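Local coordinates for proto-oncogene vav (Homo sapiens, PDB 6NEW), which probably acts as a guanine nucleotide exchange factor for Rac and related GTPases, joining a RhoGEF domain to PH and zinc-binding C1 domains, at residues L97-E102 and F116-E121; R248-G253 and F345-S350; E371-K376 and M380-T385. All coordinates share one frame; numbering follows the deposited sequence.

Contact 1: L97-E102 and F116-E121; sequences LKEMKE and FIKYKE
E99 reaches across from the helix 86-105 to K118 and Y119 on the helix 112-119, and its carboxylate makes both polar bonds of the contact. From CB, which points at the other helix, the chain leaves with CG anti to the carbonyl carbon (chi1 -70°) and then runs extended, which brings the carboxylate across the gap between the two helices. E99 CG is still peripheral, 4.2 Å from Y119 OH. E99 CD sits between the two partners, 3.7 Å from both Y119 OH and K118 NZ. At the tip the oxygens divide the work. E99 OE1 takes a salt-bridge hydrogen bond from K118 NZ at 3.1 Å, using its syn lone pair, and K118 CE lies 3.5 Å from the same oxygen; the lysine chain crosses that of E99 at about a right angle. E99 OE2 accepts from Y119 OH at 2.7 Å, and the hydroxyl meets it from above the carboxylate plane, 36° out of it. The carboxylate stands at the edge of the tyrosine ring, the two planes 70° apart, with E99 OE2 3.3 Å from Y119 CE1. Two bonds on different oxygens thus restrict the rotation of the group. Were the residue an alanine, the K118 ammonium would probably lose this counter-charge and the Y119 hydroxyl its acceptor. The Y119 and F116 rings both also meet F96. A buried tyrosine and an exposed lysine gripping one glutamate thus join consecutive helices of the all-helical RhoGEF (DH) fold.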
loop_
_atom_site.group_PDB
_atom_site.type_symbol
_atom_site.label_atom_id
_atom_site.label_comp_id
_atom_site.label_asym_id
_atom_site.label_seq_id
_atom_site.Cartn_x
_atom_site.Cartn_y
_atom_site.Cartn_z
ATOM N N LEU A 97 17.008 -11.568 -15.780
ATOM C CA LEU A 97 17.559 -11.159 -17.075
ATOM C C LEU A 97 18.008 -12.370 -17.899
ATOM O O LEU A 97 17.720 -12.413 -19.095
ATOM C CB LEU A 97 18.714 -10.148 -16.880
ATOM C CG LEU A 97 19.472 -9.611 -18.111
ATOM C CD1 LEU A 97 18.548 -8.930 -19.091
ATOM C CD2 LEU A 97 20.506 -8.598 -17.696
ATOM N N LYS A 98 18.651 -13.369 -17.245
ATOM C CA LYS A 98 19.145 -14.596 -17.871
ATOM C C LYS A 98 18.007 -15.471 -18.386
ATOM O O LYS A 98 18.047 -15.889 -19.546
ATOM C CB LYS A 98 20.055 -15.387 -16.913
ATOM N N GLU A 99 16.985 -15.721 -17.542
ATOM C CA GLU A 99 15.814 -16.540 -17.878
ATOM C C GLU A 99 14.925 -15.866 -18.915
ATOM O O GLU A 99 14.202 -16.559 -19.635
ATOM C CB GLU A 99 15.002 -16.894 -16.623
ATOM C CG GLU A 99 15.704 -17.880 -15.708
ATOM C CD GLU A 99 14.821 -18.495 -14.643
ATOM O OE1 GLU A 99 13.893 -19.255 -15.005
ATOM O OE2 GLU A 99 15.082 -18.250 -13.444
ATOM N N MET A 100 14.979 -14.514 -18.989
ATOM C CA MET A 100 14.236 -13.713 -19.964
ATOM C C MET A 100 14.942 -13.835 -21.314
ATOM O O MET A 100 14.272 -14.087 -22.314
ATOM C CB MET A 100 14.143 -12.238 -19.528
ATOM C CG MET A 100 13.388 -11.356 -20.514
ATOM S SD MET A 100 13.579 -9.576 -20.256
ATOM C CE MET A 100 15.289 -9.425 -20.447
ATOM N N LYS A 101 16.293 -13.686 -21.329
ATOM C CA LYS A 101 17.129 -13.814 -22.529
ATOM C C LYS A 101 16.954 -15.206 -23.167
ATOM O O LYS A 101 16.839 -15.297 -24.389
ATOM C CB LYS A 101 18.608 -13.529 -22.208
ATOM C CG LYS A 101 18.961 -12.046 -22.215
ATOM C CD LYS A 101 20.431 -11.841 -21.919
ATOM C CE LYS A 101 20.832 -10.388 -21.907
ATOM N NZ LYS A 101 22.152 -10.194 -21.242
ATOM N N GLU A 102 16.874 -16.268 -22.331
ATOM C CA GLU A 102 16.640 -17.651 -22.760
ATOM C C GLU A 102 15.243 -17.790 -23.367
ATOM O O GLU A 102 15.089 -18.470 -24.380
ATOM C CB GLU A 102 16.809 -18.636 -21.590
ATOM C CG GLU A 102 18.257 -18.899 -21.201
ATOM C CD GLU A 102 18.519 -19.153 -19.726
ATOM O OE1 GLU A 102 17.643 -19.739 -19.049
ATOM O OE2 GLU A 102 19.615 -18.779 -19.248
ATOM N N PHE A 116 7.765 -14.008 -16.246
ATOM C CA PHE A 116 7.129 -12.944 -15.474
ATOM C C PHE A 116 6.289 -13.508 -14.322
ATOM O O PHE A 116 6.381 -13.000 -13.202
ATOM C CB PHE A 116 6.289 -12.039 -16.381
ATOM C CG PHE A 116 7.102 -11.063 -17.191
ATOM C CD1 PHE A 116 7.454 -9.825 -16.668
ATOM C CD2 PHE A 116 7.494 -11.371 -18.486
ATOM C CE1 PHE A 116 8.188 -8.910 -17.427
ATOM C CE2 PHE A 116 8.228 -10.459 -19.246
ATOM C CZ PHE A 116 8.561 -9.228 -18.717
ATOM N N ILE A 117 5.507 -14.576 -14.597
ATOM C CA ILE A 117 4.643 -15.254 -13.624
ATOM C C ILE A 117 5.482 -15.895 -12.497
ATOM O O ILE A 117 5.132 -15.749 -11.326
ATOM C CB ILE A 117 3.658 -16.238 -14.339
ATOM C CG1 ILE A 117 2.546 -15.449 -15.070
ATOM C CG2 ILE A 117 3.060 -17.302 -13.389
ATOM C CD1 ILE A 117 1.741 -16.236 -16.115
ATOM N N LYS A 118 6.599 -16.555 -12.851
ATOM C CA LYS A 118 7.535 -17.211 -11.923
ATOM C C LYS A 118 8.193 -16.205 -10.952
ATOM O O LYS A 118 8.296 -16.474 -9.754
ATOM C CB LYS A 118 8.603 -17.990 -12.727
ATOM C CG LYS A 118 9.718 -18.644 -11.915
ATOM C CD LYS A 118 10.824 -19.173 -12.825
ATOM C CE LYS A 118 12.038 -19.580 -12.031
ATOM N NZ LYS A 118 12.689 -20.774 -12.624
ATOM N N TYR A 119 8.614 -15.050 -11.472
ATOM C CA TYR A 119 9.306 -14.029 -10.701
ATOM C C TYR A 119 8.403 -13.044 -9.959
ATOM O O TYR A 119 8.927 -12.252 -9.180
ATOM C CB TYR A 119 10.297 -13.288 -11.607
ATOM C CG TYR A 119 11.623 -14.006 -11.711
ATOM C CD1 TYR A 119 11.784 -15.095 -12.562
ATOM C CD2 TYR A 119 12.711 -13.615 -10.937
ATOM C CE1 TYR A 119 12.997 -15.776 -12.644
ATOM C CE2 TYR A 119 13.932 -14.279 -11.020
ATOM C CZ TYR A 119 14.072 -15.355 -11.881
ATOM O OH TYR A 119 15.267 -16.019 -11.975
ATOM N N LYS A 120 7.064 -13.116 -10.157
ATOM C CA LYS A 120 6.057 -12.252 -9.522
ATOM C C LYS A 120 6.234 -12.143 -8.001
ATOM O O LYS A 120 6.470 -11.043 -7.490
ATOM C CB LYS A 120 4.641 -12.741 -9.861
ATOM C CG LYS A 120 3.529 -11.862 -9.297
ATOM C CD LYS A 120 2.319 -12.689 -8.948
ATOM C CE LYS A 120 1.148 -11.822 -8.595
ATOM N NZ LYS A 120 -0.067 -12.649 -8.367
ATOM N N GLU A 121 6.146 -13.289 -7.293
ATOM C CA GLU A 121 6.291 -13.338 -5.835
ATOM C C GLU A 121 7.749 -13.155 -5.406
ATOM O O GLU A 121 7.989 -12.684 -4.293
ATOM C CB GLU A 121 5.623 -14.584 -5.221
ATOM C CG GLU A 121 4.110 -14.409 -5.130
ATOM C CD GLU A 121 3.239 -15.637 -4.935
ATOM O OE1 GLU A 121 3.629 -16.533 -4.152
ATOM O OE2 GLU A 121 2.122 -15.661 -5.503
#

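Contact 2: R248-G253 and F345-S350; sequences RPKIDG and FEMAIS
K250 CE lies over the face of the peptide between M347 and A348, 3.7 Å from A348 N, as the lysine packs on these two residues through aliphatic groups. The one ring nearby, that of F345, takes little part; its CB points away from the strand and the ring meets F317 and L272. K250 lies in the strand 249-258, where K250 and I251 both face L272 in a classic beta bulge, and its CB points toward the helix 335-352. Bends at chi2 (-67°) and chi3 (-61°) then fold the chain against the helix surface. CG and CD lie over the A348 methyl, with K250 CG 4.0 Å from CB of A348, while K250 NZ ends 3.5 Å from CB of M347 and 3.8 Å from M347 CE. The backbones are nearest at K250 and A348, whose CA atoms are 7.2 Å apart, consistent with the small side chain of A348. In the PH fold this joins the first strand of the PH domain to the C-terminal helix. With no polar bond between the segments, the contact is van der Waals packing, and the ion pair of the ammonium with D274, which lies outside the helix, is long and weak.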
loop_
_atom_site.group_PDB
_atom_site.type_symbol
_atom_site.label_atom_id
_atom_site.label_comp_id
_atom_site.label_asym_id
_atom_site.label_seq_id
_atom_site.Cartn_x
_atom_site.Cartn_y
_atom_site.Cartn_z
ATOM N N ARG A 248 -7.955 1.023 10.073
ATOM C CA ARG A 248 -7.565 2.262 9.464
ATOM C C ARG A 248 -8.326 3.458 9.976
ATOM O O ARG A 248 -9.559 3.425 9.969
ATOM C CB ARG A 248 -7.740 2.186 7.937
ATOM C CG ARG A 248 -6.752 1.267 7.256
ATOM C CD ARG A 248 -7.021 1.221 5.766
ATOM N NE ARG A 248 -6.052 0.360 5.092
ATOM C CZ ARG A 248 -6.127 -0.969 5.049
ATOM N NH1 ARG A 248 -7.135 -1.606 5.624
ATOM N NH2 ARG A 248 -5.189 -1.666 4.428
ATOM N N PRO A 249 -7.608 4.574 10.298
ATOM C CA PRO A 249 -8.305 5.823 10.665
ATOM C C PRO A 249 -9.185 6.291 9.513
ATOM O O PRO A 249 -8.841 6.092 8.351
ATOM C CB PRO A 249 -7.159 6.813 10.904
ATOM C CG PRO A 249 -5.982 5.972 11.215
ATOM C CD PRO A 249 -6.143 4.767 10.312
ATOM N N LYS A 250 -10.378 6.767 9.839
ATOM C CA LYS A 250 -11.354 7.284 8.883
ATOM C C LYS A 250 -11.375 8.825 8.952
ATOM O O LYS A 250 -11.335 9.485 7.927
ATOM C CB LYS A 250 -12.772 6.783 9.195
ATOM C CG LYS A 250 -12.993 5.288 9.428
ATOM C CD LYS A 250 -12.779 4.416 8.231
ATOM C CE LYS A 250 -13.669 4.687 7.061
ATOM N NZ LYS A 250 -13.342 3.759 5.953
ATOM N N ILE A 251 -11.477 9.387 10.148
ATOM C CA ILE A 251 -11.616 10.828 10.319
ATOM C C ILE A 251 -11.431 11.127 11.779
ATOM O O ILE A 251 -11.675 10.268 12.630
ATOM C CB ILE A 251 -13.012 11.280 9.776
ATOM C CG1 ILE A 251 -13.204 12.809 9.796
ATOM C CG2 ILE A 251 -14.184 10.550 10.472
ATOM C CD1 ILE A 251 -14.052 13.316 8.652
ATOM N N ASP A 252 -10.910 12.311 12.062
ATOM C CA ASP A 252 -10.747 12.762 13.433
ATOM C C ASP A 252 -11.072 14.240 13.530
ATOM O O ASP A 252 -10.971 14.967 12.534
ATOM C CB ASP A 252 -9.374 12.391 14.011
ATOM C CG ASP A 252 -8.231 13.099 13.345
ATOM O OD1 ASP A 252 -7.803 12.646 12.258
ATOM O OD2 ASP A 252 -7.766 14.115 13.898
ATOM N N GLY A 253 -11.525 14.662 14.704
ATOM C CA GLY A 253 -11.935 16.043 14.884
ATOM C C GLY A 253 -12.810 16.304 16.083
ATOM O O GLY A 253 -13.144 15.398 16.857
ATOM N N PHE A 345 -18.623 6.923 8.883
ATOM C CA PHE A 345 -19.187 5.890 9.773
ATOM C C PHE A 345 -19.754 4.740 8.918
ATOM O O PHE A 345 -19.579 3.567 9.255
ATOM C CB PHE A 345 -20.297 6.467 10.661
ATOM C CG PHE A 345 -19.857 6.981 12.008
ATOM C CD1 PHE A 345 -19.740 6.125 13.091
ATOM C CD2 PHE A 345 -19.629 8.334 12.210
ATOM C CE1 PHE A 345 -19.346 6.602 14.339
ATOM C CE2 PHE A 345 -19.251 8.813 13.463
ATOM C CZ PHE A 345 -19.112 7.939 14.518
ATOM N N GLU A 346 -20.401 5.093 7.794
ATOM C CA GLU A 346 -20.949 4.134 6.839
ATOM C C GLU A 346 -19.831 3.299 6.225
ATOM O O GLU A 346 -19.947 2.080 6.184
ATOM C CB GLU A 346 -21.774 4.835 5.751
ATOM C CG GLU A 346 -23.124 5.337 6.264
ATOM C CD GLU A 346 -23.843 6.389 5.432
ATOM O OE1 GLU A 346 -23.230 6.940 4.487
ATOM O OE2 GLU A 346 -25.021 6.679 5.743
ATOM N N MET A 347 -18.728 3.953 5.818
ATOM C CA MET A 347 -17.548 3.312 5.255
ATOM C C MET A 347 -16.883 2.392 6.273
ATOM O O MET A 347 -16.496 1.288 5.903
ATOM C CB MET A 347 -16.553 4.356 4.746
ATOM C CG MET A 347 -16.884 4.924 3.375
ATOM S SD MET A 347 -15.881 6.388 2.897
ATOM C CE MET A 347 -14.231 5.669 2.834
ATOM N N ALA A 348 -16.808 2.812 7.572
ATOM C CA ALA A 348 -16.249 2.012 8.672
ATOM C C ALA A 348 -17.083 0.723 8.958
ATOM O O ALA A 348 -16.515 -0.361 9.044
ATOM C CB ALA A 348 -16.152 2.857 9.918
ATOM N N ILE A 349 -18.424 0.853 9.055
ATOM C CA ILE A 349 -19.379 -0.230 9.311
ATOM C C ILE A 349 -19.387 -1.195 8.115
ATOM O O ILE A 349 -19.314 -2.410 8.313
ATOM C CB ILE A 349 -20.781 0.338 9.720
ATOM C CG1 ILE A 349 -20.728 0.973 11.133
ATOM C CG2 ILE A 349 -21.902 -0.730 9.651
ATOM C CD1 ILE A 349 -21.838 2.071 11.408
ATOM N N SER A 350 -19.358 -0.653 6.890
ATOM C CA SER A 350 -19.247 -1.432 5.653
ATOM C C SER A 350 -17.956 -2.290 5.706
ATOM O O SER A 350 -17.989 -3.451 5.302
ATOM C CB SER A 350 -19.203 -0.508 4.443
ATOM O OG SER A 350 -19.241 -1.242 3.233
#

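Contact 3: E371-K376 and M380-T385; sequences ETTSCK and MLLRGT. With ZN (zinc ion), chain B.
The CxxC turn of one C1-domain zinc site is closed at its base by a single antiparallel bridge between 371-376 and 380-385. S374 and L381 form its non-hydrogen-bonded pair, their CA atoms 4.1 Å apart. The flanking bonds, C375 N to M380 O and L382 N to T373 O, are both 2.8 Å long and nearly straight (172° and 173° at the hydrogen). The first holds the backbone of C375 as the chain enters the turn. With SG anti to the backbone N (chi1 173°), that side chain turns from the bridge to the metal, and C375 SG binds the zinc ion at 2.2 Å; C378, H400 and C403 complete the site. The second shell comes from the same bridge, for L381 O is hydrogen-bonded to NE2 of H400, and this probably fixes the orientation of that imidazole. Methyl contacts accompany the backbone bonds: T372 CG2 touches L381 CD2 at 3.5 Å, the two side chains crossing at a slant, whereas T373 and L382 lie side by side and point the same way, with CG2 of T373 3.7 Å from CD1 of L382. In the T373-L382 pair the return bond is replaced by a water, which accepts from T373 N at 3.0 Å and donates to L382 O at 2.6 Å.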
loop_
_atom_site.group_PDB
_atom_site.type_symbol
_atom_site.label_atom_id
_atom_site.label_comp_id
_atom_site.label_asym_id
_atom_site.label_seq_id
_atom_site.Cartn_x
_atom_site.Cartn_y
_atom_site.Cartn_z
ATOM N N GLU A 371 1.837 -13.120 6.520
ATOM C CA GLU A 371 2.586 -13.696 5.405
ATOM C C GLU A 371 1.872 -13.458 4.080
ATOM O O GLU A 371 0.709 -13.053 4.082
ATOM C CB GLU A 371 2.842 -15.203 5.628
ATOM C CG GLU A 371 1.596 -16.055 5.812
ATOM C CD GLU A 371 1.823 -17.557 5.778
ATOM O OE1 GLU A 371 2.420 -18.094 6.739
ATOM O OE2 GLU A 371 1.375 -18.204 4.802
ATOM N N THR A 372 2.575 -13.727 2.952
ATOM C CA THR A 372 2.053 -13.611 1.589
ATOM C C THR A 372 0.814 -14.490 1.443
ATOM O O THR A 372 0.844 -15.677 1.778
ATOM C CB THR A 372 3.163 -13.876 0.557
ATOM O OG1 THR A 372 4.223 -12.940 0.767
ATOM C CG2 THR A 372 2.680 -13.744 -0.879
ATOM N N THR A 373 -0.297 -13.874 1.001
ATOM C CA THR A 373 -1.594 -14.528 0.868
ATOM C C THR A 373 -2.278 -14.122 -0.445
ATOM O O THR A 373 -2.199 -12.970 -0.863
ATOM C CB THR A 373 -2.441 -14.192 2.125
ATOM O OG1 THR A 373 -1.747 -14.653 3.286
ATOM C CG2 THR A 373 -3.794 -14.834 2.117
ATOM N N SER A 374 -2.962 -15.076 -1.079
ATOM C CA SER A 374 -3.725 -14.822 -2.294
ATOM C C SER A 374 -5.221 -15.016 -2.007
ATOM O O SER A 374 -5.604 -15.745 -1.075
ATOM C CB SER A 374 -3.253 -15.720 -3.433
ATOM O OG SER A 374 -3.350 -17.090 -3.071
ATOM N N CYS A 375 -6.055 -14.314 -2.787
ATOM C CA CYS A 375 -7.506 -14.341 -2.681
ATOM C C CYS A 375 -8.055 -15.683 -3.170
ATOM O O CYS A 375 -7.688 -16.115 -4.257
ATOM C CB CYS A 375 -8.097 -13.178 -3.466
ATOM S SG CYS A 375 -9.893 -13.220 -3.581
ATOM N N LYS A 376 -8.929 -16.337 -2.389
ATOM C CA LYS A 376 -9.522 -17.634 -2.753
ATOM C C LYS A 376 -10.480 -17.556 -3.942
ATOM O O LYS A 376 -10.841 -18.604 -4.484
ATOM C CB LYS A 376 -10.202 -18.304 -1.558
ATOM C CG LYS A 376 -9.227 -18.732 -0.474
ATOM C CD LYS A 376 -8.880 -20.189 -0.630
ATOM C CE LYS A 376 -7.436 -20.394 -0.270
ATOM N NZ LYS A 376 -7.231 -20.356 1.195
ATOM N N MET A 380 -5.453 -13.493 -7.014
ATOM C CA MET A 380 -4.516 -12.377 -6.938
ATOM C C MET A 380 -4.165 -12.138 -5.469
ATOM O O MET A 380 -4.920 -12.510 -4.569
ATOM C CB MET A 380 -5.057 -11.097 -7.599
ATOM C CG MET A 380 -5.307 -11.220 -9.106
ATOM S SD MET A 380 -3.918 -11.898 -10.063
ATOM C CE MET A 380 -4.828 -12.857 -11.275
ATOM N N LEU A 381 -2.992 -11.572 -5.235
ATOM C CA LEU A 381 -2.446 -11.297 -3.913
ATOM C C LEU A 381 -3.298 -10.358 -3.087
ATOM O O LEU A 381 -3.865 -9.415 -3.632
ATOM C CB LEU A 381 -1.059 -10.632 -4.065
ATOM C CG LEU A 381 0.109 -11.503 -4.464
ATOM C CD1 LEU A 381 1.279 -10.655 -4.910
ATOM C CD2 LEU A 381 0.540 -12.375 -3.328
ATOM N N LEU A 382 -3.285 -10.556 -1.757
ATOM C CA LEU A 382 -3.889 -9.629 -0.820
ATOM C C LEU A 382 -2.820 -8.550 -0.615
ATOM O O LEU A 382 -1.681 -8.861 -0.299
ATOM C CB LEU A 382 -4.336 -10.327 0.470
ATOM C CG LEU A 382 -5.765 -10.820 0.367
ATOM C CD1 LEU A 382 -5.977 -12.065 1.130
ATOM C CD2 LEU A 382 -6.729 -9.785 0.815
ATOM N N ARG A 383 -3.166 -7.306 -0.942
ATOM C CA ARG A 383 -2.274 -6.150 -1.021
ATOM C C ARG A 383 -2.061 -5.341 0.243
ATOM O O ARG A 383 -3.021 -4.898 0.867
ATOM C CB ARG A 383 -2.765 -5.205 -2.119
ATOM C CG ARG A 383 -2.646 -5.779 -3.505
ATOM C CD ARG A 383 -3.928 -5.591 -4.257
ATOM N NE ARG A 383 -4.023 -6.514 -5.383
ATOM C CZ ARG A 383 -5.141 -6.736 -6.059
ATOM N NH1 ARG A 383 -6.258 -6.100 -5.739
ATOM N NH2 ARG A 383 -5.150 -7.599 -7.068
ATOM N N GLY A 384 -0.792 -5.069 0.532
ATOM C CA GLY A 384 -0.378 -4.258 1.662
ATOM C C GLY A 384 0.214 -5.028 2.815
ATOM O O GLY A 384 0.531 -6.214 2.696
ATOM N N THR A 385 0.359 -4.346 3.945
ATOM C CA THR A 385 0.964 -4.900 5.158
ATOM C C THR A 385 -0.016 -4.891 6.323
ATOM O O THR A 385 0.283 -5.460 7.368
ATOM C CB THR A 385 2.215 -4.067 5.532
ATOM O OG1 THR A 385 1.842 -2.699 5.706
ATOM C CG2 THR A 385 3.332 -4.157 4.482
HETATM ZN ZN ZN B . -9.870 -11.405 -4.907
HETATM O O HOH W 1 -0.422 -10.919 0.778
#

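How the contacts relate
All three contacts are partly buried, each mixing buried residues (Y119, A348, L381) with exposed ones (K118, M347, T372) in a different domain. Contact 1 joins two helices by a salt bridge and a tyrosine hydroxyl bond; contact 2 is aliphatic, strand against helix; contact 3 depends on backbone bonds and a metal, in a loop region without regular strands. Contacts 1 and 3 touch, K120 CE lying 3.9 Å from L381 CD1, and D211 serves both, pairing with K120 NZ and accepting from L381 N. Contacts 2 and 3 come within about 5 Å at their nearest atoms; contacts 1 and 2 are on opposite sides of the chain's centre. The C1 segments thus lie against RhoGEF helices and near the PH domain.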